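Local coordinates for BpsB (PgaB), Poly-beta-1,6-N-acetyl-D-glucosamine N-deacetylase (Bordetella bronchiseptica RB50, PDB 5BU6), which deacetylates poly-beta-1,6-N-acetyl-D-glucosamine as a family 4 carbohydrate esterase and is required for biofilm formation in Bordetella bronchiseptica, at residues L16-V21 and S261-E266. The protein carries 5 engineered substitutions. Residues are numbered along the deposited sequence; the frame is centred on the assembly and turned at random.
Sequences LSMHDV and SLVDYE. Engineered in segment 16-21: Ser-17 (natural residue Cys).
The first strand of the central parallel sheet, 14-20, pairs in parallel with the last, 261-266, joining the N- and C-terminal strands of the deacetylase domain construct. Five backbone bonds form the ladder: Ser-17 and His-19 each give N-H to one residue of 261-266 and carbonyl O to another, and Val-21 N closes it on Tyr-265 O. The straightest runs from Ser-17 N to Ser-261 O (2.8 Å, 174° at the hydrogen), nearly along the C=O axis. Tyr-265 lies on the face with Met-18 and Val-263, against helices 43-52 and 88-100. With CG in the crowded position between its backbone N and carbonyl carbon (chi1 67°), its ring folds over the neighbouring strand, where Asp-20 CA sits 3.9 Å from the ring centroid in a CH-pi contact. The Met-18 side chain crosses that of Tyr-265 at about a right angle, CG 3.6 Å from Tyr-265 CD2, and its bent chain brings SD within 3.4 Å of Val-263 CG1. In this deacetylase fold Asp-84, His-154 and His-159 bind nickel; the His-19 side chain, on the face shared with Asp-264 and the engineered Ser-17, lies about 6 Å from a bound nickel ion, too far to be its ligand. Asp-264 OD1 meets the edge of the imidazole, 3.3 Å from His-19 CD2, and its charge could polarise the ring. On the Tyr-265 face of the sheet, Asp-20 OD1 accepts a hydrogen bond from Arg-22 N.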
loop_
_atom_site.group_PDB
_atom_site.type_symbol
_atom_site.label_atom_id
_atom_site.label_comp_id
_atom_site.label_asym_id
_atom_site.label_seq_id
_atom_site.Cartn_x
_atom_site.Cartn_y
_atom_site.Cartn_z
ATOM N N LEU A 16 -6.187 -1.039 8.685
ATOM C CA LEU A 16 -7.374 -1.025 7.859
ATOM C C LEU A 16 -7.013 -0.391 6.532
ATOM O O LEU A 16 -6.680 0.787 6.472
ATOM C CB LEU A 16 -8.496 -0.261 8.583
ATOM C CG LEU A 16 -9.939 -0.343 8.106
ATOM C CD1 LEU A 16 -10.466 -1.776 8.181
ATOM C CD2 LEU A 16 -10.806 0.619 8.913
ATOM N N SER A 17 -7.039 -1.183 5.471
ATOM C CA SER A 17 -6.685 -0.691 4.150
ATOM C C SER A 17 -7.979 -0.311 3.406
ATOM O O SER A 17 -8.890 -1.116 3.298
ATOM C CB SER A 17 -5.887 -1.758 3.408
ATOM O OG SER A 17 -5.540 -1.359 2.094
ATOM N N MET A 18 -8.070 0.930 2.944
ATOM C CA MET A 18 -9.318 1.459 2.408
ATOM C C MET A 18 -9.248 1.576 0.894
ATOM O O MET A 18 -8.304 2.136 0.356
ATOM C CB MET A 18 -9.629 2.829 2.999
ATOM C CG MET A 18 -10.833 2.869 3.883
ATOM S SD MET A 18 -10.433 2.221 5.503
ATOM C CE MET A 18 -9.090 3.303 5.974
ATOM N N HIS A 19 -10.273 1.077 0.220
ATOM C CA HIS A 19 -10.287 1.046 -1.243
ATOM C C HIS A 19 -11.571 1.720 -1.729
ATOM O O HIS A 19 -12.663 1.372 -1.284
ATOM C CB HIS A 19 -10.183 -0.414 -1.718
ATOM C CG HIS A 19 -10.177 -0.591 -3.206
ATOM N ND1 HIS A 19 -9.062 -0.352 -3.983
ATOM C CD2 HIS A 19 -11.142 -1.018 -4.056
ATOM C CE1 HIS A 19 -9.345 -0.608 -5.248
ATOM N NE2 HIS A 19 -10.602 -1.013 -5.320
ATOM N N ASP A 20 -11.439 2.707 -2.601
ATOM C CA ASP A 20 -12.601 3.372 -3.186
ATOM C C ASP A 20 -13.201 2.441 -4.235
ATOM O O ASP A 20 -12.525 2.048 -5.183
ATOM C CB ASP A 20 -12.194 4.717 -3.801
ATOM C CG ASP A 20 -13.384 5.558 -4.253
ATOM O OD1 ASP A 20 -14.445 5.006 -4.623
ATOM O OD2 ASP A 20 -13.235 6.799 -4.260
ATOM N N VAL A 21 -14.465 2.088 -4.058
ATOM C CA VAL A 21 -15.114 1.116 -4.935
ATOM C C VAL A 21 -15.160 1.602 -6.396
ATOM O O VAL A 21 -15.181 0.797 -7.324
ATOM C CB VAL A 21 -16.539 0.790 -4.419
ATOM C CG1 VAL A 21 -17.478 1.983 -4.610
ATOM C CG2 VAL A 21 -17.091 -0.468 -5.082
ATOM N N SER A 261 -6.685 -5.587 7.185
ATOM C CA SER A 261 -8.002 -5.941 6.675
ATOM C C SER A 261 -8.316 -4.962 5.573
ATOM O O SER A 261 -7.855 -3.831 5.603
ATOM C CB SER A 261 -9.056 -5.890 7.774
ATOM O OG SER A 261 -8.818 -6.913 8.725
ATOM N N LEU A 262 -9.088 -5.405 4.596
ATOM C CA LEU A 262 -9.381 -4.587 3.443
ATOM C C LEU A 262 -10.839 -4.175 3.526
ATOM O O LEU A 262 -11.699 -5.012 3.774
ATOM C CB LEU A 262 -9.088 -5.373 2.165
ATOM C CG LEU A 262 -9.204 -4.678 0.812
ATOM C CD1 LEU A 262 -8.281 -3.481 0.744
ATOM C CD2 LEU A 262 -8.886 -5.672 -0.293
ATOM N N VAL A 263 -11.135 -2.893 3.363
ATOM C CA VAL A 263 -12.544 -2.498 3.318
ATOM C C VAL A 263 -12.812 -1.503 2.178
ATOM O O VAL A 263 -11.998 -0.644 1.890
ATOM C CB VAL A 263 -13.004 -1.906 4.671
ATOM C CG1 VAL A 263 -12.363 -0.569 4.922
ATOM C CG2 VAL A 263 -14.514 -1.785 4.714
ATOM N N ASP A 264 -13.955 -1.640 1.516
ATOM C CA ASP A 264 -14.313 -0.746 0.419
ATOM C C ASP A 264 -15.168 0.414 0.911
ATOM O O ASP A 264 -15.968 0.247 1.826
ATOM C CB ASP A 264 -15.068 -1.510 -0.674
ATOM C CG ASP A 264 -14.190 -2.504 -1.407
ATOM O OD1 ASP A 264 -12.974 -2.249 -1.545
ATOM O OD2 ASP A 264 -14.721 -3.544 -1.851
ATOM N N TYR A 265 -15.004 1.587 0.307
ATOM C CA TYR A 265 -15.883 2.709 0.621
ATOM C C TYR A 265 -16.359 3.449 -0.634
ATOM O O TYR A 265 -15.820 3.266 -1.723
ATOM C CB TYR A 265 -15.182 3.691 1.556
ATOM C CG TYR A 265 -14.006 4.402 0.925
ATOM C CD1 TYR A 265 -14.166 5.620 0.264
ATOM C CD2 TYR A 265 -12.736 3.845 0.961
ATOM C CE1 TYR A 265 -13.080 6.259 -0.326
ATOM C CE2 TYR A 265 -11.653 4.478 0.388
ATOM C CZ TYR A 265 -11.830 5.681 -0.261
ATOM O OH TYR A 265 -10.731 6.290 -0.822
ATOM N N GLU A 266 -17.355 4.303 -0.441
ATOM C CA GLU A 266 -17.856 5.219 -1.455
ATOM C C GLU A 266 -17.578 6.657 -1.038
ATOM O O GLU A 266 -17.612 6.981 0.145
ATOM C CB GLU A 266 -19.360 5.041 -1.656
ATOM C CG GLU A 266 -19.763 3.831 -2.470
ATOM C CD GLU A 266 -20.817 4.167 -3.520
ATOM O OE1 GLU A 266 -21.946 3.627 -3.437
ATOM O OE2 GLU A 266 -20.511 4.971 -4.429
#